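Local coordinates for protein extracellular endo-alpha-(1->5)-L-arabinanase 1 (Bacillus subtilis, PDB 1UV4) that cleaves internal alpha-1,5-L-arabinofuranosidic linkages of linear and sugar beet arabinan, as a secreted, calcium-binding family 43 glycoside hydrolase with a propeller fold, at residues Y69-A75 and Y88-F94; S96-I101 and Y129-P134; Y196-V200 and W286-P291. One frame throughout, in Å; residues are numbered along the deposited sequence.

The contacts follow one another along the chain, and together they illustrate how a blade of a five-bladed propeller is closed on itself and joined to connecting and terminal loops. Interactions 1 and 2 are neighbours, their centres about 9 Å apart: strands 84-91 and 99-106 lie side by side in one antiparallel sheet, and S92 OG meets S99 OG at 2.7 Å, probably as a hydrogen bond. The loop 129-134 of interaction 2 carries N130 to D133, which probably bind substrate, and S90 of interaction 1 bonds the D133 backbone. Interaction 3 lies across the chain's centre, about 29 and 26 Å from interactions 1 and 2 between centres, where strand 195-203 receives the C-terminal loop.

Interaction 1. Residues Y69-A75 and Y88-F94; sequences YGQNQWA and YYSVSSF
W74 and S90 face each other at the open end of the beta hairpin made by strands 74-81 and 84-91, the first two strands of a four-stranded propeller blade. Backbone bonds set the register: W74 N gives to S90 O and S90 N to W74 O, each at 2.9 Å, as in an antiparallel hydrogen-bonded pair. G70 N reaches S92 O at 2.8 Å, tying in the incoming loop. A water gives a proton to N72 O while accepting from S92 N and Q73 NE2.

Aromatic contacts centre on the W74 side chain. With CG anti to its carbonyl carbon (chi1 -47°), W74 lays its six-membered ring on S92, a CH-pi contact in which S92 CB sits over one face, 3.8 Å from the ring centroid. F94 lies nearly parallel, at 10°, but offset, with little overlap; W74 CZ2 to F94 CD1 is 3.5 Å. Among aliphatic groups, Y69 CB meets V91 CG1 at 3.6 Å.

The hydroxyl of S90 also bonds the backbone N of D133, linking the hairpin to the loop that probably lines the substrate site. That same S90 OG gives its proton to W74 O at 2.9 Å, from above the carbonyl plane.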
ATOM      1  N   TYR A  69     -15.772  11.465  -6.110  1.00 16.98           N
ATOM      2  CA  TYR A  69     -14.385  11.068  -5.938  1.00 15.25           C
ATOM      3  C   TYR A  69     -13.480  12.246  -6.236  1.00 13.93           C
ATOM      4  O   TYR A  69     -13.752  13.072  -7.137  1.00 13.82           O
ATOM      5  CB  TYR A  69     -14.007   9.842  -6.791  1.00 15.32           C
ATOM      6  CG  TYR A  69     -14.105   9.965  -8.284  1.00 13.23           C
ATOM      7  CD1 TYR A  69     -13.064  10.500  -9.030  1.00 12.89           C
ATOM      8  CD2 TYR A  69     -15.246   9.576  -8.946  1.00 14.19           C
ATOM      9  CE1 TYR A  69     -13.164  10.634 -10.388  1.00 12.48           C
ATOM     10  CE2 TYR A  69     -15.357   9.655 -10.309  1.00 13.80           C
ATOM     11  CZ  TYR A  69     -14.310  10.189 -11.039  1.00 12.04           C
ATOM     12  OH  TYR A  69     -14.483  10.279 -12.388  1.00 13.88           O
ATOM     13  N   GLY A  70     -12.391  12.305  -5.471  1.00 13.04           N
ATOM     14  CA  GLY A  70     -11.323  13.231  -5.763  1.00 13.00           C
ATOM     15  C   GLY A  70     -10.628  12.872  -7.055  1.00 11.58           C
ATOM     16  O   GLY A  70     -10.522  11.717  -7.417  1.00 12.66           O
ATOM     17  N   GLN A  71     -10.055  13.879  -7.685  1.00 13.44           N
ATOM     18  CA  GLN A  71      -9.568  13.660  -9.058  1.00 13.23           C
ATOM     19  C   GLN A  71      -8.335  12.761  -9.062  1.00 13.62           C
ATOM     20  O   GLN A  71      -8.127  12.050 -10.025  1.00 12.15           O
ATOM     21  CB  GLN A  71      -9.288  14.936  -9.772  1.00 13.73           C
ATOM     22  CG  GLN A  71      -8.190  15.778  -9.189  1.00 16.45           C
ATOM     23  CD  GLN A  71      -7.987  17.062  -9.970  1.00 17.46           C
ATOM     24  OE1 GLN A  71      -8.480  17.194 -11.105  1.00 20.58           O
ATOM     25  NE2 GLN A  71      -7.339  18.025  -9.356  1.00 20.95           N
ATOM     26  N   ASN A  72      -7.540  12.768  -7.987  1.00 12.43           N
ATOM     27  CA  ASN A  72      -6.365  11.923  -7.913  1.00 12.90           C
ATOM     28  C   ASN A  72      -6.757  10.580  -7.346  1.00 12.35           C
ATOM     29  O   ASN A  72      -7.563  10.465  -6.405  1.00 12.01           O
ATOM     30  CB  ASN A  72      -5.221  12.580  -7.087  1.00 11.53           C
ATOM     31  CG  ASN A  72      -5.514  12.740  -5.570  1.00 16.12           C
ATOM     32  OD1 ASN A  72      -4.584  12.633  -4.742  1.00 15.86           O
ATOM     33  ND2 ASN A  72      -6.751  13.091  -5.220  1.00 16.64           N
ATOM     34  N   GLN A  73      -6.197   9.510  -7.911  1.00 11.71           N
ATOM     35  CA  GLN A  73      -6.395   8.176  -7.328  1.00 12.44           C
ATOM     36  C   GLN A  73      -5.228   7.842  -6.378  1.00 11.56           C
ATOM     37  O   GLN A  73      -4.196   8.488  -6.406  1.00 11.37           O
ATOM     38  CB  GLN A  73      -6.564   7.081  -8.380  1.00 12.01           C
ATOM     39  CG  GLN A  73      -7.984   7.110  -9.010  1.00 14.18           C
ATOM     40  CD  GLN A  73      -8.252   8.380  -9.767  1.00 11.81           C
ATOM     41  OE1 GLN A  73      -7.607   8.714 -10.762  1.00 11.90           O
ATOM     42  NE2 GLN A  73      -9.227   9.139  -9.294  1.00 11.60           N
ATOM     43  N   TRP A  74      -5.454   6.894  -5.464  1.00 11.50           N
ATOM     44  CA  TRP A  74      -4.550   6.746  -4.323  1.00 12.55           C
ATOM     45  C   TRP A  74      -3.951   5.361  -4.172  1.00 12.54           C
ATOM     46  O   TRP A  74      -4.576   4.343  -4.456  1.00 13.20           O
ATOM     47  CB  TRP A  74      -5.230   7.033  -2.952  1.00 11.89           C
ATOM     48  CG  TRP A  74      -6.057   8.259  -2.818  1.00 11.22           C
ATOM     49  CD1 TRP A  74      -6.155   9.324  -3.674  1.00 11.74           C
ATOM     50  CD2 TRP A  74      -6.975   8.507  -1.775  1.00 12.38           C
ATOM     51  NE1 TRP A  74      -7.069  10.241  -3.198  1.00 14.11           N
ATOM     52  CE2 TRP A  74      -7.590   9.753  -2.036  1.00 11.76           C
ATOM     53  CE3 TRP A  74      -7.351   7.803  -0.627  1.00 13.63           C
ATOM     54  CZ2 TRP A  74      -8.537  10.311  -1.184  1.00 13.53           C
ATOM     55  CZ3 TRP A  74      -8.304   8.397   0.218  1.00 13.39           C
ATOM     56  CH2 TRP A  74      -8.868   9.606  -0.077  1.00 13.86           C
ATOM     57  N   ALA A  75      -2.728   5.336  -3.669  1.00 12.93           N
ATOM     58  CA  ALA A  75      -2.146   4.139  -3.067  1.00 13.76           C
ATOM     59  C   ALA A  75      -2.151   2.918  -3.989  1.00 14.03           C
ATOM     60  O   ALA A  75      -2.725   1.892  -3.714  1.00 14.55           O
ATOM     61  CB  ALA A  75      -2.815   3.874  -1.726  1.00 13.06           C
ATOM     62  N   TYR A  88      -3.646  -2.557  -8.624  1.00 13.14           N
ATOM     63  CA  TYR A  88      -4.788  -2.238  -7.772  1.00 12.76           C
ATOM     64  C   TYR A  88      -4.619  -0.761  -7.365  1.00 13.15           C
ATOM     65  O   TYR A  88      -3.495  -0.277  -7.169  1.00 13.80           O
ATOM     66  CB  TYR A  88      -4.856  -3.137  -6.545  1.00 13.25           C
ATOM     67  CG  TYR A  88      -5.190  -4.579  -6.878  1.00 12.44           C
ATOM     68  CD1 TYR A  88      -4.209  -5.482  -7.238  1.00 12.43           C
ATOM     69  CD2 TYR A  88      -6.483  -5.043  -6.839  1.00 12.14           C
ATOM     70  CE1 TYR A  88      -4.506  -6.790  -7.559  1.00 11.64           C
ATOM     71  CE2 TYR A  88      -6.776  -6.364  -7.132  1.00 12.01           C
ATOM     72  CZ  TYR A  88      -5.802  -7.223  -7.532  1.00 11.46           C
ATOM     73  OH  TYR A  88      -6.109  -8.502  -7.824  1.00 12.65           O
ATOM     74  N   TYR A  89      -5.703  -0.031  -7.180  1.00 13.40           N
ATOM     75  CA  TYR A  89      -5.608   1.392  -6.836  1.00 13.30           C
ATOM     76  C   TYR A  89      -6.903   1.794  -6.117  1.00 12.73           C
ATOM     77  O   TYR A  89      -7.897   1.075  -6.177  1.00 14.00           O
ATOM     78  CB  TYR A  89      -5.350   2.236  -8.098  1.00 12.81           C
ATOM     79  CG  TYR A  89      -6.477   2.102  -9.064  1.00 12.99           C
ATOM     80  CD1 TYR A  89      -6.508   1.071  -9.993  1.00 13.64           C
ATOM     81  CD2 TYR A  89      -7.568   2.949  -9.009  1.00 14.77           C
ATOM     82  CE1 TYR A  89      -7.576   0.904 -10.830  1.00 13.73           C
ATOM     83  CE2 TYR A  89      -8.612   2.804  -9.813  1.00 13.49           C
ATOM     84  CZ  TYR A  89      -8.646   1.773 -10.748  1.00 11.62           C
ATOM     85  OH  TYR A  89      -9.740   1.625 -11.597  1.00 13.59           O
ATOM     86  N   SER A  90      -6.912   2.999  -5.547  1.00 13.90           N
ATOM     87  CA  SER A  90      -8.021   3.452  -4.709  1.00 13.93           C
ATOM     88  C   SER A  90      -8.698   4.667  -5.334  1.00 13.71           C
ATOM     89  O   SER A  90      -8.030   5.595  -5.826  1.00 14.04           O
ATOM     90  CB  SER A  90      -7.555   3.882  -3.296  1.00 13.93           C
ATOM     91  OG  SER A  90      -6.571   3.022  -2.789  1.00 14.25           O
ATOM     92  N   VAL A  91     -10.038   4.665  -5.326  1.00 13.42           N
ATOM     93  CA  VAL A  91     -10.839   5.800  -5.732  1.00 12.46           C
ATOM     94  C   VAL A  91     -11.598   6.276  -4.482  1.00 12.68           C
ATOM     95  O   VAL A  91     -12.318   5.504  -3.904  1.00 13.26           O
ATOM     96  CB  VAL A  91     -11.870   5.347  -6.797  1.00 12.76           C
ATOM     97  CG1 VAL A  91     -12.751   6.493  -7.192  1.00 13.95           C
ATOM     98  CG2 VAL A  91     -11.175   4.705  -7.982  1.00 14.88           C
ATOM     99  N   SER A  92     -11.422   7.521  -4.071  1.00 12.35           N
ATOM    100  CA  SER A  92     -12.035   7.942  -2.808  1.00 12.13           C
ATOM    101  C   SER A  92     -12.063   9.444  -2.741  1.00 12.57           C
ATOM    102  O   SER A  92     -11.795  10.141  -3.719  1.00 12.24           O
ATOM    103  CB  SER A  92     -11.192   7.324  -1.682  1.00 12.87           C
ATOM    104  OG  SER A  92     -11.755   7.541  -0.403  1.00 13.72           O
ATOM    105  N   SER A  93     -12.502   9.975  -1.592  1.00 12.04           N
ATOM    106  CA  SER A  93     -12.400  11.405  -1.276  1.00 11.95           C
ATOM    107  C   SER A  93     -11.894  11.545   0.159  1.00 12.03           C
ATOM    108  O   SER A  93     -12.139  10.687   0.992  1.00 12.01           O
ATOM    109  CB  SER A  93     -13.730  12.130  -1.457  1.00 14.11           C
ATOM    110  OG  SER A  93     -14.722  11.621  -0.627  1.00 18.45           O
ATOM    111  N   PHE A  94     -11.090  12.561   0.372  1.00 12.96           N
ATOM    112  CA  PHE A  94     -10.393  12.732   1.645  1.00 13.12           C
ATOM    113  C   PHE A  94     -11.310  12.590   2.866  1.00 12.75           C
ATOM    114  O   PHE A  94     -12.298  13.340   2.998  1.00 14.60           O
ATOM    115  CB  PHE A  94      -9.709  14.084   1.690  1.00 13.77           C
ATOM    116  CG  PHE A  94      -8.700  14.325   0.561  1.00 15.20           C
ATOM    117  CD1 PHE A  94      -7.705  13.407   0.262  1.00 18.46           C
ATOM    118  CD2 PHE A  94      -8.763  15.502  -0.188  1.00 19.02           C
ATOM    119  CE1 PHE A  94      -6.811  13.640  -0.761  1.00 19.21           C
ATOM    120  CE2 PHE A  94      -7.860  15.728  -1.234  1.00 17.02           C
ATOM    121  CZ  PHE A  94      -6.892  14.788  -1.509  1.00 18.11           C
TER
HETATM  122  O   HOH W   1     -10.056   9.144  -6.325  1.00 19.14           O

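Interaction 2. Residues S96-I101 and Y129-P134; sequences SNTSAI and YNAIDP
I101 lays its CG1 and CD1 along the backbone of A131 and its CG2 against the ring of P134. CG1 comes within 3.4 Å of A131 O, a buried carbonyl oxygen with no polar partner, while CG2 stands 4.0 Å from P134 CB as the two side chains run antiparallel alongside one another. At the other end the contact is polar. S99 OG gives a short bond, 2.6 Å, to N130 OD1, arriving in the carbonyl plane on a lone pair; N130 has CG anti to its backbone N (chi1 -171°), which carries the amide towards S99. The hydroxyl of S99 also bonds that of S92, just past the end of strand 84-91.

An inverse gamma turn centred on A131 carries the loop from one propeller blade, which ends with strand 115-123, to the next, which begins with strand 135-138. N130 to D133 probably bind substrate, and D133 is thought to orient the proton donor and tune its pKa. I132 adds CG2 to the packing, 3.6 Å from S99 CB. N97 ND2 bonds Y129 O at 3.2 Å from above the carbonyl plane, and a water bridges S96 O to N130 ND2.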
ATOM      1  N   SER A  96     -13.282  10.078   3.730  1.00 11.64           N
ATOM      2  CA  SER A  96     -14.529   9.353   3.563  1.00 12.22           C
ATOM      3  C   SER A  96     -14.315   7.848   3.537  1.00 12.06           C
ATOM      4  O   SER A  96     -13.333   7.355   2.964  1.00 12.71           O
ATOM      5  CB  SER A  96     -15.164   9.770   2.239  1.00 12.68           C
ATOM      6  OG  SER A  96     -16.427   9.119   2.051  1.00 12.95           O
ATOM      7  N   ASN A  97     -15.259   7.067   4.051  1.00 12.07           N
ATOM      8  CA  ASN A  97     -15.196   5.628   3.731  1.00 11.96           C
ATOM      9  C   ASN A  97     -16.147   5.178   2.648  1.00 12.69           C
ATOM     10  O   ASN A  97     -16.390   3.972   2.498  1.00 13.72           O
ATOM     11  CB  ASN A  97     -15.292   4.709   4.964  1.00 12.53           C
ATOM     12  CG  ASN A  97     -16.667   4.608   5.528  1.00 13.85           C
ATOM     13  OD1 ASN A  97     -17.513   5.506   5.373  1.00 13.54           O
ATOM     14  ND2 ASN A  97     -16.915   3.496   6.227  1.00 15.87           N
ATOM     15  N   THR A  98     -16.606   6.129   1.834  1.00 12.55           N
ATOM     16  CA  THR A  98     -17.213   5.784   0.567  1.00 13.42           C
ATOM     17  C   THR A  98     -16.102   5.789  -0.487  1.00 13.33           C
ATOM     18  O   THR A  98     -15.659   6.837  -0.941  1.00 13.71           O
ATOM     19  CB  THR A  98     -18.316   6.748   0.242  1.00 13.31           C
ATOM     20  OG1 THR A  98     -19.314   6.682   1.269  1.00 14.41           O
ATOM     21  CG2 THR A  98     -19.028   6.322  -1.032  1.00 13.47           C
ATOM     22  N   SER A  99     -15.674   4.582  -0.841  1.00 13.59           N
ATOM     23  CA  SER A  99     -14.448   4.347  -1.589  1.00 13.23           C
ATOM     24  C   SER A  99     -14.522   3.074  -2.394  1.00 13.80           C
ATOM     25  O   SER A  99     -15.368   2.230  -2.170  1.00 14.27           O
ATOM     26  CB  SER A  99     -13.243   4.233  -0.640  1.00 13.51           C
ATOM     27  OG  SER A  99     -13.121   5.310   0.247  1.00 13.52           O
ATOM     28  N   ALA A 100     -13.619   2.933  -3.365  1.00 13.61           N
ATOM     29  CA  ALA A 100     -13.554   1.687  -4.126  1.00 13.95           C
ATOM     30  C   ALA A 100     -12.134   1.378  -4.504  1.00 15.27           C
ATOM     31  O   ALA A 100     -11.324   2.272  -4.710  1.00 14.56           O
ATOM     32  CB  ALA A 100     -14.387   1.769  -5.383  1.00 14.64           C
ATOM     33  N   ILE A 101     -11.836   0.096  -4.582  1.00 14.34           N
ATOM     34  CA  ILE A 101     -10.570  -0.364  -5.145  1.00 14.98           C
ATOM     35  C   ILE A 101     -10.878  -0.897  -6.525  1.00 14.40           C
ATOM     36  O   ILE A 101     -11.782  -1.710  -6.702  1.00 13.81           O
ATOM     37  CB  ILE A 101      -9.878  -1.459  -4.246  1.00 13.68           C
ATOM     38  CG1 ILE A 101      -9.386  -0.849  -2.949  1.00 14.36           C
ATOM     39  CG2 ILE A 101      -8.755  -2.186  -4.991  1.00 14.85           C
ATOM     40  CD1 ILE A 101      -9.168  -1.835  -1.830  1.00 15.68           C
ATOM     41  N   TYR A 129     -15.308  -0.246   7.553  1.00 12.79           N
ATOM     42  CA  TYR A 129     -13.953  -0.243   6.949  1.00 13.51           C
ATOM     43  C   TYR A 129     -13.960   0.675   5.732  1.00 14.37           C
ATOM     44  O   TYR A 129     -15.004   1.132   5.294  1.00 13.14           O
ATOM     45  CB  TYR A 129     -13.515  -1.650   6.525  1.00 14.44           C
ATOM     46  CG  TYR A 129     -14.445  -2.372   5.579  1.00 14.73           C
ATOM     47  CD1 TYR A 129     -14.446  -2.146   4.201  1.00 17.23           C
ATOM     48  CD2 TYR A 129     -15.334  -3.308   6.089  1.00 17.64           C
ATOM     49  CE1 TYR A 129     -15.316  -2.877   3.353  1.00 16.89           C
ATOM     50  CE2 TYR A 129     -16.175  -3.992   5.309  1.00 18.03           C
ATOM     51  CZ  TYR A 129     -16.192  -3.777   3.948  1.00 18.08           C
ATOM     52  OH  TYR A 129     -17.046  -4.558   3.179  1.00 19.51           O
ATOM     53  N   ASN A 130     -12.773   0.925   5.223  1.00 14.24           N
ATOM     54  CA  ASN A 130     -12.565   1.816   4.076  1.00 13.21           C
ATOM     55  C   ASN A 130     -11.801   1.050   3.008  1.00 13.24           C
ATOM     56  O   ASN A 130     -10.693   0.565   3.235  1.00 12.87           O
ATOM     57  CB  ASN A 130     -11.781   3.053   4.504  1.00 13.15           C
ATOM     58  CG  ASN A 130     -11.722   4.113   3.432  1.00 12.73           C
ATOM     59  OD1 ASN A 130     -12.453   4.073   2.445  1.00 13.27           O
ATOM     60  ND2 ASN A 130     -10.916   5.172   3.685  1.00 12.24           N
ATOM     61  N   ALA A 131     -12.406   0.951   1.828  1.00 12.96           N
ATOM     62  CA  ALA A 131     -11.808   0.225   0.703  1.00 12.72           C
ATOM     63  C   ALA A 131     -10.806   1.080  -0.067  1.00 13.03           C
ATOM     64  O   ALA A 131     -11.048   1.514  -1.195  1.00 12.98           O
ATOM     65  CB  ALA A 131     -12.892  -0.282  -0.275  1.00 14.18           C
ATOM     66  N   ILE A 132      -9.679   1.286   0.603  1.00 12.69           N
ATOM     67  CA  ILE A 132      -8.506   1.894   0.024  1.00 12.39           C
ATOM     68  C   ILE A 132      -7.247   1.137   0.447  1.00 13.15           C
ATOM     69  O   ILE A 132      -7.254   0.258   1.302  1.00 13.42           O
ATOM     70  CB  ILE A 132      -8.398   3.406   0.384  1.00 12.15           C
ATOM     71  CG1 ILE A 132      -8.016   3.618   1.838  1.00 12.25           C
ATOM     72  CG2 ILE A 132      -9.678   4.146   0.044  1.00 12.96           C
ATOM     73  CD1 ILE A 132      -7.678   5.021   2.201  1.00 13.39           C
ATOM     74  N   ASP A 133      -6.147   1.522  -0.167  1.00 12.62           N
ATOM     75  CA  ASP A 133      -4.818   1.035   0.179  1.00 13.07           C
ATOM     76  C   ASP A 133      -4.621  -0.464  -0.089  1.00 13.89           C
ATOM     77  O   ASP A 133      -4.220  -1.226   0.797  1.00 13.74           O
ATOM     78  CB  ASP A 133      -4.389   1.345   1.609  1.00 13.19           C
ATOM     79  CG  ASP A 133      -4.334   2.801   1.911  1.00 17.16           C
ATOM     80  OD1 ASP A 133      -4.448   3.695   1.028  1.00 17.30           O
ATOM     81  OD2 ASP A 133      -4.170   3.153   3.111  1.00 18.42           O
ATOM     82  N   PRO A 134      -4.899  -0.906  -1.330  1.00 13.22           N
ATOM     83  CA  PRO A 134      -4.766  -2.343  -1.652  1.00 13.68           C
ATOM     84  C   PRO A 134      -3.366  -2.880  -1.613  1.00 13.72           C
ATOM     85  O   PRO A 134      -2.415  -2.166  -1.904  1.00 13.63           O
ATOM     86  CB  PRO A 134      -5.268  -2.419  -3.089  1.00 14.86           C
ATOM     87  CG  PRO A 134      -5.062  -1.009  -3.653  1.00 14.40           C
ATOM     88  CD  PRO A 134      -5.295  -0.110  -2.511  1.00 12.45           C
TER
HETATM   89  O   HOH W   2     -10.878   7.756   2.190  1.00 18.81           O

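Interaction 3. Residues Y196-V200 and W286-P291; sequences YYLMV and WSSGWP
Y197 meets W286 through its ring face: W286 CZ3 lies over the tyrosine ring, shifted toward the rim, and comes 3.4 Å from Y197 CG. The two planes stand at 44° with centroids 4.6 Å apart, an oblique pairing. The side chains run opposite ways, bringing the tyrosine hydroxyl to the turn that the tryptophan opens.

Polar contacts gather at that hydroxyl. Y197 OH donates to G289 O at 2.6 Å; G289 O lies at the ring edge, in the plane of the tyrosine, although the hydroxyl stands well above the carbonyl plane of G289. A water gives one proton to Y197 OH and another to W286 O, so both ends of the type I turn W286 to G289 are joined to one phenol. R219 also bonds G289 O.

Apolar contacts gather around P291. Its CD lies 3.9 Å from Y197 CD1, and its CB 3.6 Å from M199 CE, the methionine's straight run from CG to CE carrying the methyl out to the proline.

The C-terminal loop thus rests on a propeller blade, over strand 195-203, with W286 touching T190 and Q192 of strand 184-192 and P291 touching Y217 of strand 212-220.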
ATOM      1  N   TYR A 196       3.790 -15.657   7.726  1.00 11.12           N
ATOM      2  CA  TYR A 196       3.193 -14.468   7.128  1.00 11.98           C
ATOM      3  C   TYR A 196       3.570 -13.257   7.960  1.00 11.85           C
ATOM      4  O   TYR A 196       3.494 -13.274   9.185  1.00 12.36           O
ATOM      5  CB  TYR A 196       1.680 -14.621   7.012  1.00 11.32           C
ATOM      6  CG  TYR A 196       1.311 -15.737   6.052  1.00 12.45           C
ATOM      7  CD1 TYR A 196       1.284 -15.535   4.677  1.00 12.45           C
ATOM      8  CD2 TYR A 196       1.007 -17.000   6.525  1.00 11.98           C
ATOM      9  CE1 TYR A 196       0.948 -16.547   3.781  1.00 12.28           C
ATOM     10  CE2 TYR A 196       0.676 -18.027   5.646  1.00 11.01           C
ATOM     11  CZ  TYR A 196       0.636 -17.800   4.267  1.00 12.21           C
ATOM     12  OH  TYR A 196       0.290 -18.821   3.401  1.00 11.39           O
ATOM     13  N   TYR A 197       4.014 -12.204   7.285  1.00 11.94           N
ATOM     14  CA  TYR A 197       4.335 -10.931   7.918  1.00 12.33           C
ATOM     15  C   TYR A 197       3.443  -9.837   7.411  1.00 12.72           C
ATOM     16  O   TYR A 197       3.295  -9.690   6.190  1.00 13.93           O
ATOM     17  CB  TYR A 197       5.796 -10.523   7.679  1.00 12.27           C
ATOM     18  CG  TYR A 197       6.786 -11.459   8.329  1.00 11.79           C
ATOM     19  CD1 TYR A 197       7.220 -11.273   9.652  1.00 13.36           C
ATOM     20  CD2 TYR A 197       7.269 -12.569   7.632  1.00 12.49           C
ATOM     21  CE1 TYR A 197       8.102 -12.161  10.249  1.00 13.99           C
ATOM     22  CE2 TYR A 197       8.163 -13.490   8.247  1.00 12.97           C
ATOM     23  CZ  TYR A 197       8.584 -13.273   9.542  1.00 11.43           C
ATOM     24  OH  TYR A 197       9.465 -14.147  10.146  1.00 12.10           O
ATOM     25  N   LEU A 198       2.857  -9.089   8.326  1.00 12.58           N
ATOM     26  CA  LEU A 198       2.028  -7.921   8.020  1.00 12.60           C
ATOM     27  C   LEU A 198       2.724  -6.669   8.553  1.00 13.04           C
ATOM     28  O   LEU A 198       3.072  -6.608   9.725  1.00 13.65           O
ATOM     29  CB  LEU A 198       0.682  -8.039   8.664  1.00 12.98           C
ATOM     30  CG  LEU A 198      -0.245  -6.838   8.492  1.00 14.15           C
ATOM     31  CD1 LEU A 198      -0.649  -6.598   7.045  1.00 14.15           C
ATOM     32  CD2 LEU A 198      -1.498  -7.050   9.344  1.00 13.66           C
ATOM     33  N   MET A 199       2.971  -5.693   7.701  1.00 13.09           N
ATOM     34  CA  MET A 199       3.348  -4.363   8.121  1.00 13.00           C
ATOM     35  C   MET A 199       2.193  -3.407   7.843  1.00 12.84           C
ATOM     36  O   MET A 199       1.500  -3.546   6.847  1.00 13.81           O
ATOM     37  CB  MET A 199       4.559  -3.854   7.364  1.00 14.57           C
ATOM     38  CG  MET A 199       5.741  -4.689   7.460  1.00 15.29           C
ATOM     39  SD  MET A 199       7.167  -3.847   6.653  1.00 21.77           S
ATOM     40  CE  MET A 199       8.467  -4.986   6.967  1.00 18.50           C
ATOM     41  N   VAL A 200       1.967  -2.467   8.756  1.00 12.65           N
ATOM     42  CA  VAL A 200       0.974  -1.427   8.569  1.00 13.57           C
ATOM     43  C   VAL A 200       1.620  -0.081   8.918  1.00 12.50           C
ATOM     44  O   VAL A 200       2.659  -0.019   9.566  1.00 13.45           O
ATOM     45  CB  VAL A 200      -0.288  -1.649   9.433  1.00 13.05           C
ATOM     46  CG1 VAL A 200      -0.904  -2.959   9.129  1.00 14.10           C
ATOM     47  CG2 VAL A 200       0.036  -1.556  10.912  1.00 14.92           C
ATOM     48  N   TRP A 286      15.393 -10.639   6.949  1.00 16.45           N
ATOM     49  CA  TRP A 286      14.455 -11.433   7.757  1.00 16.59           C
ATOM     50  C   TRP A 286      15.133 -12.434   8.640  1.00 17.17           C
ATOM     51  O   TRP A 286      14.452 -13.267   9.253  1.00 17.59           O
ATOM     52  CB  TRP A 286      13.515 -12.236   6.861  1.00 17.39           C
ATOM     53  CG  TRP A 286      12.780 -11.408   5.891  1.00 16.82           C
ATOM     54  CD1 TRP A 286      13.144 -11.125   4.603  1.00 17.24           C
ATOM     55  CD2 TRP A 286      11.540 -10.740   6.115  1.00 16.84           C
ATOM     56  NE1 TRP A 286      12.206 -10.312   4.023  1.00 14.97           N
ATOM     57  CE2 TRP A 286      11.205 -10.068   4.927  1.00 14.85           C
ATOM     58  CE3 TRP A 286      10.669 -10.639   7.210  1.00 16.68           C
ATOM     59  CZ2 TRP A 286      10.051  -9.323   4.792  1.00 18.98           C
ATOM     60  CZ3 TRP A 286       9.530  -9.893   7.069  1.00 18.53           C
ATOM     61  CH2 TRP A 286       9.226  -9.241   5.883  1.00 20.10           C
ATOM     62  N   SER A 287      16.463 -12.446   8.618  1.00 16.88           N
ATOM     63  CA  SER A 287      17.209 -13.512   9.249  1.00 17.79           C
ATOM     64  C   SER A 287      16.925 -13.666  10.751  1.00 17.70           C
ATOM     65  O   SER A 287      17.111 -14.758  11.269  1.00 17.46           O
ATOM     66  CB  SER A 287      18.729 -13.362   8.982  1.00 17.84           C
ATOM     67  OG  SER A 287      19.244 -12.182   9.557  1.00 20.32           O
ATOM     68  N   SER A 288      16.451 -12.613  11.427  1.00 17.58           N
ATOM     69  CA  SER A 288      16.141 -12.697  12.872  1.00 17.63           C
ATOM     70  C   SER A 288      14.788 -13.375  13.311  1.00 17.63           C
ATOM     71  O   SER A 288      14.548 -13.657  14.495  1.00 17.70           O
ATOM     72  CB  SER A 288      16.156 -11.288  13.426  1.00 18.15           C
ATOM     73  OG  SER A 288      15.000 -10.586  13.003  1.00 20.15           O
ATOM     74  N   GLY A 289      13.927 -13.657  12.354  1.00 15.73           N
ATOM     75  CA  GLY A 289      12.590 -14.170  12.641  1.00 13.76           C
ATOM     76  C   GLY A 289      11.613 -13.041  12.418  1.00 11.35           C
ATOM     77  O   GLY A 289      10.391 -13.231  12.417  1.00 10.32           O
ATOM     78  N   TRP A 290      12.163 -11.854  12.220  1.00 10.02           N
ATOM     79  CA  TRP A 290      11.382 -10.642  12.082  1.00 10.95           C
ATOM     80  C   TRP A 290      12.034  -9.737  11.043  1.00 12.01           C
ATOM     81  O   TRP A 290      13.224  -9.839  10.806  1.00 13.10           O
ATOM     82  CB  TRP A 290      11.340  -9.920  13.430  1.00  9.93           C
ATOM     83  CG  TRP A 290      10.713 -10.691  14.508  1.00  9.53           C
ATOM     84  CD1 TRP A 290      11.350 -11.459  15.434  1.00  8.37           C
ATOM     85  CD2 TRP A 290       9.301 -10.833  14.783  1.00  8.77           C
ATOM     86  NE1 TRP A 290      10.455 -12.058  16.276  1.00  9.31           N
ATOM     87  CE2 TRP A 290       9.183 -11.670  15.916  1.00  8.13           C
ATOM     88  CE3 TRP A 290       8.130 -10.276  14.224  1.00  9.30           C
ATOM     89  CZ2 TRP A 290       7.959 -11.996  16.495  1.00  7.14           C
ATOM     90  CZ3 TRP A 290       6.907 -10.604  14.801  1.00  9.32           C
ATOM     91  CH2 TRP A 290       6.830 -11.457  15.910  1.00  9.03           C
ATOM     92  N   PRO A 291      11.282  -8.827  10.441  1.00 11.93           N
ATOM     93  CA  PRO A 291      11.872  -7.882   9.505  1.00 12.73           C
ATOM     94  C   PRO A 291      12.783  -6.908  10.215  1.00 13.52           C
ATOM     95  O   PRO A 291      12.502  -6.473  11.350  1.00 14.45           O
ATOM     96  CB  PRO A 291      10.670  -7.105   8.938  1.00 12.67           C
ATOM     97  CG  PRO A 291       9.604  -7.265   9.988  1.00 14.34           C
ATOM     98  CD  PRO A 291       9.838  -8.577  10.619  1.00 12.18           C
TER
HETATM   99  O   HOH W   3      11.983 -14.965   9.254  1.00 32.49           O